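Local coordinates for ribosomal-protein-alanine acetyltransferase (Clostridium acetobutylicum, PDB 3DNS), which probably transfers an acetyl group from acetyl-CoA to the N-terminal alanine of a ribosomal protein, this chain being the N-terminal domain of the longer enzyme, at residues Y22-K27 / G33-V38; M51-Q56 / T62-I67; V84-D89 / Q95-L100. All blocks are in the same frame, centred on the assembly; numbering follows the deposited sequence.

Interaction 1: Y22-K27 / G33-V38; sequences YLITDK and GRIFIV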
loop_
_atom_site.group_PDB
_atom_site.type_symbol
_atom_site.label_atom_id
_atom_site.label_comp_id
_atom_site.label_asym_id
_atom_site.label_seq_id
_atom_site.Cartn_x
_atom_site.Cartn_y
_atom_site.Cartn_z
ATOM N N TYR A 22 -3.379 -1.605 13.996
ATOM C CA TYR A 22 -2.079 -2.244 13.793
ATOM C C TYR A 22 -1.673 -2.100 12.371
ATOM O O TYR A 22 -2.504 -2.232 11.466
ATOM C CB TYR A 22 -2.116 -3.733 14.130
ATOM C CG TYR A 22 -2.512 -4.000 15.529
ATOM C CD1 TYR A 22 -1.582 -4.353 16.472
ATOM C CD2 TYR A 22 -3.866 -3.901 15.912
ATOM C CE1 TYR A 22 -1.974 -4.593 17.796
ATOM C CE2 TYR A 22 -4.243 -4.136 17.166
ATOM C CZ TYR A 22 -3.311 -4.479 18.124
ATOM O OH TYR A 22 -3.774 -4.680 19.420
ATOM N N LEU A 23 -0.387 -1.897 12.185
ATOM C CA LEU A 23 0.227 -1.681 10.881
ATOM C C LEU A 23 0.847 -2.992 10.424
ATOM O O LEU A 23 1.652 -3.605 11.176
ATOM C CB LEU A 23 1.314 -0.630 11.034
ATOM C CG LEU A 23 2.063 -0.202 9.784
ATOM C CD1 LEU A 23 1.108 0.613 8.864
ATOM C CD2 LEU A 23 3.296 0.652 10.185
ATOM N N ILE A 24 0.516 -3.406 9.196
ATOM C CA ILE A 24 1.217 -4.557 8.561
ATOM C C ILE A 24 2.237 -4.054 7.534
ATOM O O ILE A 24 1.903 -3.309 6.659
ATOM C CB ILE A 24 0.228 -5.545 7.826
ATOM C CG1 ILE A 24 -1.055 -5.739 8.645
ATOM C CG2 ILE A 24 0.957 -6.855 7.398
ATOM C CD1 ILE A 24 -2.284 -6.360 7.882
ATOM N N THR A 25 3.481 -4.501 7.650
ATOM C CA THR A 25 4.544 -4.126 6.683
ATOM C C THR A 25 5.320 -5.363 6.233
ATOM O O THR A 25 5.200 -6.447 6.860
ATOM C CB THR A 25 5.553 -3.103 7.266
ATOM O OG1 THR A 25 6.168 -3.673 8.391
ATOM C CG2 THR A 25 4.843 -1.856 7.732
ATOM N N ASP A 26 6.123 -5.214 5.172
ATOM C CA ASP A 26 7.065 -6.291 4.855
ATOM C C ASP A 26 8.406 -5.996 5.504
ATOM O O ASP A 26 8.517 -5.021 6.204
ATOM C CB ASP A 26 7.153 -6.570 3.331
ATOM C CG ASP A 26 7.656 -5.392 2.494
ATOM O OD1 ASP A 26 8.300 -4.457 3.012
ATOM O OD2 ASP A 26 7.424 -5.467 1.244
ATOM N N LYS A 27 9.414 -6.824 5.251
ATOM C CA LYS A 27 10.704 -6.667 5.897
ATOM C C LYS A 27 11.512 -5.394 5.538
ATOM O O LYS A 27 12.445 -5.062 6.251
ATOM C CB LYS A 27 11.564 -7.935 5.685
ATOM C CG LYS A 27 11.361 -8.960 6.768
ATOM C CD LYS A 27 12.375 -10.094 6.681
ATOM C CE LYS A 27 12.398 -10.922 7.992
ATOM N NZ LYS A 27 11.031 -11.051 8.635
ATOM N N GLY A 33 -0.862 -3.232 4.660
ATOM C CA GLY A 33 -2.198 -2.899 5.113
ATOM C C GLY A 33 -2.282 -2.642 6.594
ATOM O O GLY A 33 -1.244 -2.410 7.289
ATOM N N ARG A 34 -3.511 -2.677 7.094
ATOM C CA ARG A 34 -3.735 -2.364 8.500
ATOM C C ARG A 34 -4.816 -3.248 9.083
ATOM O O ARG A 34 -5.651 -3.753 8.371
ATOM C CB ARG A 34 -4.167 -0.912 8.652
ATOM C CG ARG A 34 -3.122 0.081 8.361
ATOM C CD ARG A 34 -3.685 1.477 8.371
ATOM N NE ARG A 34 -2.573 2.419 8.246
ATOM C CZ ARG A 34 -1.943 2.626 7.105
ATOM N NH1 ARG A 34 -0.935 3.479 7.042
ATOM N NH2 ARG A 34 -2.344 1.982 6.007
ATOM N N ILE A 35 -4.738 -3.486 10.373
ATOM C CA ILE A 35 -5.749 -4.249 11.082
ATOM C C ILE A 35 -6.396 -3.274 12.026
ATOM O O ILE A 35 -5.693 -2.490 12.668
ATOM C CB ILE A 35 -5.118 -5.456 11.830
ATOM C CG1 ILE A 35 -4.855 -6.616 10.850
ATOM C CG2 ILE A 35 -6.016 -5.948 12.971
ATOM C CD1 ILE A 35 -3.842 -7.633 11.397
ATOM N N PHE A 36 -7.739 -3.315 12.090
ATOM C CA PHE A 36 -8.516 -2.485 12.979
ATOM C C PHE A 36 -9.370 -3.368 13.824
ATOM O O PHE A 36 -10.229 -4.067 13.295
ATOM C CB PHE A 36 -9.449 -1.541 12.169
ATOM C CG PHE A 36 -8.733 -0.629 11.255
ATOM C CD1 PHE A 36 -8.293 0.609 11.681
ATOM C CD2 PHE A 36 -8.431 -1.022 9.979
ATOM C CE1 PHE A 36 -7.594 1.472 10.816
ATOM C CE2 PHE A 36 -7.763 -0.174 9.131
ATOM C CZ PHE A 36 -7.341 1.070 9.549
ATOM N N ILE A 37 -9.196 -3.318 15.137
ATOM C CA ILE A 37 -10.065 -4.111 16.034
ATOM C C ILE A 37 -11.430 -3.405 16.145
ATOM O O ILE A 37 -11.497 -2.251 16.498
ATOM C CB ILE A 37 -9.451 -4.343 17.434
ATOM C CG1 ILE A 37 -8.028 -4.962 17.326
ATOM C CG2 ILE A 37 -10.381 -5.223 18.306
ATOM C CD1 ILE A 37 -8.012 -6.302 16.711
ATOM N N VAL A 38 -12.486 -4.137 15.831
ATOM C CA VAL A 38 -13.860 -3.637 15.711
ATOM C C VAL A 38 -14.635 -4.047 16.956
ATOM O O VAL A 38 -15.329 -3.211 17.531
ATOM C CB VAL A 38 -14.505 -4.057 14.328
ATOM C CG1 VAL A 38 -15.963 -3.788 14.247
ATOM C CG2 VAL A 38 -13.768 -3.311 13.152
#
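Tyr22 and Ile35 form a hydrogen-bonded antiparallel pair. Tyr22 N donates a hydrogen bond to Ile35 O at 2.8 Å. Ile35 N returns a bond of 2.8 Å to Tyr22 O. Leu23 and Arg34 make the non-hydrogen-bonded pair that follows. Ile24 N then bonds to Gly33 O at 2.8 Å, while the return bond, from Gly33 N to Ile24 O, is weak at 3.4 Å.

Tyr22, Ile24 and Ile35 share one face of the sheet. The ring of Tyr22 meets Ile37 at its edge, CE2 lying 3.9 Å from Ile37 CG1. Its CG is anti to the carbonyl carbon (chi1 -59°), and the CD2-CE2 edge is turned toward Ile35 and Ile37. Ile24 and Ile35 cross at about a right angle, with Ile24 CD1 3.9 Å from Ile35 CG1. On the other face of the sheet, Leu23 and Arg34 lie side by side and point the same way. Leu23 CD1 covers one face of the guanidinium near its rim, 4.0 Å from Arg34 NH1.

Further out, Ile67 and Phe71 of helix 61-78 cover Ile24 and Ile35. Arg34 NH2 is hydrogen-bonded to Tyr54 OH, and NH1 makes a weak bond to Lys55 O of the second subunit. This is an antiparallel beta hairpin of strands 21-26 and 31-41, part of the N-terminal half of a GNAT acetyltransferase sheet.

Interaction 2: M51-Q56 / T62-I67; sequences MKIYKQ and TYIKEI
Beside Ile67, which packs on Met51, Glu66 OE2 is gripped by two groups, Tyr9 N and Thr10 OG1. These bonds tie the helix to the start of the chain. Within the helix, Ile67 N bonds to Tyr63 O at 2.8 Å.

No hydrogen bond joins strand and helix here. The contact is apolar and buried. Met51, a selenomethionine, has CG anti to its backbone N (chi1 -177°) and stays extended as far as SE. It then bends at chi3, 72°. The bend lets one side chain meet two helix residues at once. SE lies 4.1 Å from Ile67 CG2, and CE lies 4.2 Å from Ile64 CG2. Both meetings are oblique.

Strand 46-53 and helix 61-78 open a beta-alpha-beta unit that strand 83-89 completes. In GNAT enzymes the turn between such a strand and helix usually receives the pyrophosphate of acetyl-CoA, and the turn here may do the same.

Nearer that turn, Ile53 and Ile64 reach toward each other tip to tip, with Ile53 CD1 3.9 Å from Ile64 CD1. Ile64 thus touches the strand through two branches, CG2 and CD1. Around these side chains, Pro96 packs on Ile64, Phe97 packs on Met51, and Val92 packs on Ile53. Past the strand end, Tyr54 stacks on Tyr54 of the second subunit, and its OH bonds to Lys55 O of that subunit.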
loop_
_atom_site.group_PDB
_atom_site.type_symbol
_atom_site.label_atom_id
_atom_site.label_comp_id
_atom_site.label_asym_id
_atom_site.label_seq_id
_atom_site.Cartn_x
_atom_site.Cartn_y
_atom_site.Cartn_z
HETATM N N MSE A 51 -9.601 -6.134 8.315
HETATM C CA MSE A 51 -8.258 -6.122 7.747
HETATM C C MSE A 51 -8.281 -5.444 6.392
HETATM O O MSE A 51 -8.977 -5.863 5.514
HETATM C CB MSE A 51 -7.692 -7.500 7.601
HETATM C CG MSE A 51 -6.254 -7.493 7.071
HETATM SE SE MSE A 51 -5.416 -9.323 7.106
HETATM C CE MSE A 51 -6.436 -10.072 5.636
ATOM N N LYS A 52 -7.605 -4.325 6.290
ATOM C CA LYS A 52 -7.514 -3.578 5.051
ATOM C C LYS A 52 -6.188 -3.979 4.432
ATOM O O LYS A 52 -5.171 -4.083 5.127
ATOM C CB LYS A 52 -7.559 -2.075 5.318
ATOM C CG LYS A 52 -8.940 -1.621 5.811
ATOM C CD LYS A 52 -9.039 -0.104 5.822
ATOM C CE LYS A 52 -10.405 0.355 6.258
ATOM N NZ LYS A 52 -11.410 -0.314 5.361
ATOM N N ILE A 53 -6.219 -4.282 3.146
ATOM C CA ILE A 53 -5.014 -4.624 2.389
ATOM C C ILE A 53 -5.000 -3.722 1.217
ATOM O O ILE A 53 -6.024 -3.590 0.560
ATOM C CB ILE A 53 -4.988 -6.091 1.862
ATOM C CG1 ILE A 53 -5.081 -7.092 3.018
ATOM C CG2 ILE A 53 -3.721 -6.332 1.119
ATOM C CD1 ILE A 53 -3.809 -7.080 3.979
ATOM N N TYR A 54 -3.866 -3.082 0.968
ATOM C CA TYR A 54 -3.762 -2.144 -0.138
ATOM C C TYR A 54 -3.965 -2.930 -1.435
ATOM O O TYR A 54 -3.607 -4.122 -1.545
ATOM C CB TYR A 54 -2.404 -1.430 -0.146
ATOM C CG TYR A 54 -2.267 -0.230 0.807
ATOM C CD1 TYR A 54 -3.317 0.701 0.953
ATOM C CD2 TYR A 54 -1.079 0.016 1.509
ATOM C CE1 TYR A 54 -3.194 1.795 1.754
ATOM C CE2 TYR A 54 -0.978 1.122 2.370
ATOM C CZ TYR A 54 -2.044 1.992 2.470
ATOM O OH TYR A 54 -2.014 3.092 3.265
ATOM N N LYS A 55 -4.547 -2.283 -2.414
ATOM C CA LYS A 55 -4.790 -2.938 -3.700
ATOM C C LYS A 55 -3.452 -3.323 -4.320
ATOM O O LYS A 55 -2.590 -2.483 -4.525
ATOM C CB LYS A 55 -5.651 -2.048 -4.640
ATOM C CG LYS A 55 -6.168 -2.778 -5.908
ATOM C CD LYS A 55 -7.133 -1.880 -6.663
ATOM C CE LYS A 55 -7.957 -2.563 -7.767
ATOM N NZ LYS A 55 -9.039 -1.645 -8.319
ATOM N N GLN A 56 -3.275 -4.610 -4.595
ATOM C CA GLN A 56 -1.990 -5.129 -5.026
ATOM C C GLN A 56 -1.937 -5.246 -6.529
ATOM O O GLN A 56 -2.928 -5.614 -7.155
ATOM C CB GLN A 56 -1.724 -6.485 -4.379
ATOM C CG GLN A 56 -1.633 -6.455 -2.881
ATOM C CD GLN A 56 -0.535 -5.571 -2.343
ATOM O OE1 GLN A 56 -0.757 -4.793 -1.441
ATOM N NE2 GLN A 56 0.663 -5.728 -2.849
ATOM N N THR A 62 0.688 -15.690 -0.460
ATOM C CA THR A 62 1.561 -16.310 0.516
ATOM C C THR A 62 1.716 -15.357 1.708
ATOM O O THR A 62 1.852 -15.799 2.846
ATOM C CB THR A 62 3.007 -16.623 -0.048
ATOM O OG1 THR A 62 2.933 -17.355 -1.271
ATOM C CG2 THR A 62 3.811 -17.431 0.941
ATOM N N TYR A 63 1.733 -14.054 1.438
ATOM C CA TYR A 63 1.945 -13.038 2.494
ATOM C C TYR A 63 0.708 -12.889 3.345
ATOM O O TYR A 63 0.776 -12.872 4.565
ATOM C CB TYR A 63 2.376 -11.681 1.897
ATOM C CG TYR A 63 3.875 -11.549 1.692
ATOM C CD1 TYR A 63 4.600 -12.497 0.962
ATOM C CD2 TYR A 63 4.581 -10.473 2.253
ATOM C CE1 TYR A 63 6.021 -12.360 0.766
ATOM C CE2 TYR A 63 5.963 -10.329 2.075
ATOM C CZ TYR A 63 6.678 -11.272 1.337
ATOM O OH TYR A 63 8.031 -11.078 1.198
ATOM N N ILE A 64 -0.446 -12.809 2.694
ATOM C CA ILE A 64 -1.716 -12.758 3.418
ATOM C C ILE A 64 -1.868 -13.948 4.349
ATOM O O ILE A 64 -2.270 -13.784 5.486
ATOM C CB ILE A 64 -2.880 -12.659 2.449
ATOM C CG1 ILE A 64 -2.753 -11.385 1.572
ATOM C CG2 ILE A 64 -4.217 -12.617 3.177
ATOM C CD1 ILE A 64 -2.274 -10.225 2.344
ATOM N N LYS A 65 -1.583 -15.147 3.838
ATOM C CA LYS A 65 -1.597 -16.372 4.643
ATOM C C LYS A 65 -0.707 -16.231 5.874
ATOM O O LYS A 65 -1.083 -16.690 6.972
ATOM C CB LYS A 65 -1.145 -17.608 3.840
ATOM C CG LYS A 65 -2.268 -18.307 3.106
ATOM C CD LYS A 65 -1.818 -19.592 2.365
ATOM C CE LYS A 65 -1.756 -19.419 0.847
ATOM N NZ LYS A 65 -1.818 -20.755 0.117
ATOM N N GLU A 66 0.472 -15.667 5.679
ATOM C CA GLU A 66 1.396 -15.465 6.795
ATOM C C GLU A 66 0.806 -14.475 7.792
ATOM O O GLU A 66 0.843 -14.688 9.019
ATOM C CB GLU A 66 2.762 -14.994 6.310
ATOM C CG GLU A 66 3.728 -14.674 7.443
ATOM C CD GLU A 66 5.119 -14.381 6.941
ATOM O OE1 GLU A 66 5.733 -15.255 6.333
ATOM O OE2 GLU A 66 5.607 -13.275 7.152
ATOM N N ILE A 67 0.253 -13.382 7.300
ATOM C CA ILE A 67 -0.259 -12.357 8.211
ATOM C C ILE A 67 -1.345 -12.975 9.108
ATOM O O ILE A 67 -1.355 -12.832 10.313
ATOM C CB ILE A 67 -0.789 -11.120 7.393
ATOM C CG1 ILE A 67 0.381 -10.411 6.682
ATOM C CG2 ILE A 67 -1.611 -10.130 8.270
ATOM C CD1 ILE A 67 -0.022 -9.546 5.462
#

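Interaction 3: V84-D89 / Q95-L100; sequences VNIIVD and QPFVEL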
loop_
_atom_site.group_PDB
_atom_site.type_symbol
_atom_site.label_atom_id
_atom_site.label_comp_id
_atom_site.label_asym_id
_atom_site.label_seq_id
_atom_site.Cartn_x
_atom_site.Cartn_y
_atom_site.Cartn_z
ATOM N N VAL A 84 -12.524 -15.827 16.622
ATOM C CA VAL A 84 -12.068 -14.713 15.875
ATOM C C VAL A 84 -12.921 -14.551 14.581
ATOM O O VAL A 84 -13.143 -15.506 13.820
ATOM C CB VAL A 84 -10.569 -14.882 15.525
ATOM C CG1 VAL A 84 -10.104 -13.797 14.571
ATOM C CG2 VAL A 84 -9.681 -14.910 16.836
ATOM N N ASN A 85 -13.396 -13.339 14.354
ATOM C CA ASN A 85 -13.982 -12.938 13.065
ATOM C C ASN A 85 -13.187 -11.833 12.357
ATOM O O ASN A 85 -12.647 -10.958 12.975
ATOM C CB ASN A 85 -15.420 -12.456 13.222
ATOM C CG ASN A 85 -16.366 -13.585 13.355
ATOM O OD1 ASN A 85 -16.409 -14.232 14.407
ATOM N ND2 ASN A 85 -17.084 -13.891 12.269
ATOM N N ILE A 86 -13.155 -11.927 11.038
ATOM C CA ILE A 86 -12.381 -11.040 10.149
ATOM C C ILE A 86 -13.336 -10.502 9.058
ATOM O O ILE A 86 -14.052 -11.249 8.394
ATOM C CB ILE A 86 -11.223 -11.720 9.488
ATOM C CG1 ILE A 86 -10.420 -12.527 10.541
ATOM C CG2 ILE A 86 -10.374 -10.623 8.778
ATOM C CD1 ILE A 86 -9.031 -13.246 10.071
ATOM N N ILE A 87 -13.366 -9.177 8.967
ATOM C CA ILE A 87 -14.100 -8.424 7.967
ATOM C C ILE A 87 -13.067 -7.929 6.982
ATOM O O ILE A 87 -12.095 -7.241 7.355
ATOM C CB ILE A 87 -14.740 -7.171 8.605
ATOM C CG1 ILE A 87 -15.643 -7.537 9.794
ATOM C CG2 ILE A 87 -15.483 -6.375 7.539
ATOM C CD1 ILE A 87 -16.180 -6.387 10.559
ATOM N N VAL A 88 -13.293 -8.249 5.715
ATOM C CA VAL A 88 -12.416 -7.842 4.606
ATOM C C VAL A 88 -13.241 -7.454 3.391
ATOM O O VAL A 88 -14.314 -8.018 3.124
ATOM C CB VAL A 88 -11.438 -8.959 4.132
ATOM C CG1 VAL A 88 -10.377 -9.207 5.124
ATOM C CG2 VAL A 88 -12.160 -10.256 3.832
ATOM N N ASP A 89 -12.750 -6.459 2.685
ATOM C CA ASP A 89 -13.293 -6.034 1.400
ATOM C C ASP A 89 -13.273 -7.239 0.491
ATOM O O ASP A 89 -12.320 -8.031 0.534
ATOM C CB ASP A 89 -12.412 -4.880 0.874
ATOM C CG ASP A 89 -12.758 -4.443 -0.492
ATOM O OD1 ASP A 89 -13.285 -5.267 -1.253
ATOM O OD2 ASP A 89 -12.516 -3.257 -0.793
ATOM N N GLN A 95 -8.790 -16.785 -1.142
ATOM C CA GLN A 95 -8.068 -18.044 -1.202
ATOM C C GLN A 95 -7.271 -18.331 0.075
ATOM O O GLN A 95 -7.380 -19.438 0.645
ATOM C CB GLN A 95 -7.187 -18.004 -2.447
ATOM C CG GLN A 95 -5.999 -18.920 -2.456
ATOM C CD GLN A 95 -5.225 -18.797 -3.745
ATOM O OE1 GLN A 95 -5.272 -17.745 -4.398
ATOM N NE2 GLN A 95 -4.507 -19.864 -4.136
ATOM N N PRO A 96 -6.488 -17.340 0.561
ATOM C CA PRO A 96 -5.726 -17.611 1.760
ATOM C C PRO A 96 -6.625 -18.000 2.928
ATOM O O PRO A 96 -6.266 -18.853 3.714
ATOM C CB PRO A 96 -5.006 -16.280 2.050
ATOM C CG PRO A 96 -5.005 -15.544 0.767
ATOM C CD PRO A 96 -6.288 -15.962 0.094
ATOM N N PHE A 97 -7.792 -17.377 3.042
ATOM C CA PHE A 97 -8.696 -17.654 4.157
ATOM C C PHE A 97 -9.219 -19.080 4.096
ATOM O O PHE A 97 -9.299 -19.805 5.115
ATOM C CB PHE A 97 -9.887 -16.721 4.129
ATOM C CG PHE A 97 -9.559 -15.333 4.491
ATOM C CD1 PHE A 97 -9.648 -14.917 5.805
ATOM C CD2 PHE A 97 -9.173 -14.414 3.492
ATOM C CE1 PHE A 97 -9.316 -13.613 6.145
ATOM C CE2 PHE A 97 -8.848 -13.137 3.820
ATOM C CZ PHE A 97 -8.933 -12.718 5.155
ATOM N N VAL A 98 -9.625 -19.487 2.912
ATOM C CA VAL A 98 -10.205 -20.827 2.738
ATOM C C VAL A 98 -9.111 -21.903 2.962
ATOM O O VAL A 98 -9.351 -22.946 3.579
ATOM C CB VAL A 98 -10.969 -20.909 1.354
ATOM C CG1 VAL A 98 -11.575 -22.286 1.085
ATOM C CG2 VAL A 98 -12.084 -19.839 1.331
ATOM N N GLU A 99 -7.905 -21.642 2.479
ATOM C CA GLU A 99 -6.802 -22.591 2.649
ATOM C C GLU A 99 -6.333 -22.737 4.117
ATOM O O GLU A 99 -5.753 -23.753 4.494
ATOM C CB GLU A 99 -5.632 -22.176 1.741
ATOM C CG GLU A 99 -6.013 -22.271 0.265
ATOM C CD GLU A 99 -4.926 -21.799 -0.692
ATOM O OE1 GLU A 99 -3.976 -21.119 -0.248
ATOM O OE2 GLU A 99 -5.031 -22.111 -1.898
ATOM N N LEU A 100 -6.556 -21.713 4.940
ATOM C CA LEU A 100 -6.197 -21.800 6.344
ATOM C C LEU A 100 -7.345 -22.393 7.180
ATOM O O LEU A 100 -7.173 -22.642 8.364
ATOM C CB LEU A 100 -5.792 -20.435 6.867
ATOM C CG LEU A 100 -4.504 -19.872 6.302
ATOM C CD1 LEU A 100 -4.356 -18.379 6.740
ATOM C CD2 LEU A 100 -3.308 -20.704 6.826
#
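The Phe97 ring meets Ile86 at its edge and Val88 obliquely. Ile86 CD1 sits near the ring plane, 4.0 Å from Phe97 CE1. Ile86 CG2 comes to 4.1 Å from the same Phe97 CE1, so two branches of the isoleucine touch the same ring carbon. Val88 CG1 reaches Phe97 CZ at 3.8 Å, the side chains coming from opposite directions. With CG anti to the carbonyl carbon (chi1 -72°), the Phe97 ring reaches from the helix so that CE1 and CZ meet the strand. Phe124 stacks with the ring, and Phe102 meets it edge-to-face.

Strand 83-89 follows helix 61-78 and lies parallel to strand 46-53, the parallel neighbours that in GNAT folds characteristically splay apart at one end. The short helix 95-99 covers the sheet face that carries Ile86 and Val88. Leu68 of helix 61-78 also packs on Ile86. Ile87 points away from helix 95-99 and packs on Leu123 and Ile108.

On the exposed side of the short helix, Gln95 NE2 donates to Glu99 OE2 at 3.2 Å. The acceptor lies in the amide plane of Gln95, but the donor stands above the carboxylate plane. This bond spans one helical turn, alongside the backbone bond of 2.9 Å from Glu99 N to Gln95 O.

From the N terminus the three contacts come in series, and none nests in or crosses another. Interaction 1 closes the hairpin of strands 21-26 and 31-41. Interaction 2 closes the connection from strand 46-53 into helix 61-78. Interaction 3 closes the loop from strand 83-89 to helix 95-99. All three share one mixed sheet. Arg34 O and Lys52 N join interactions 1 and 2 between neighbouring strands, and Ile24 packs on Ile67. Met51 N and Ile87 O join interactions 2 and 3, while Lys65 packs on Pro96. Interactions 1 and 3 do not touch. Interactions 1 and 2 also reach the second subunit.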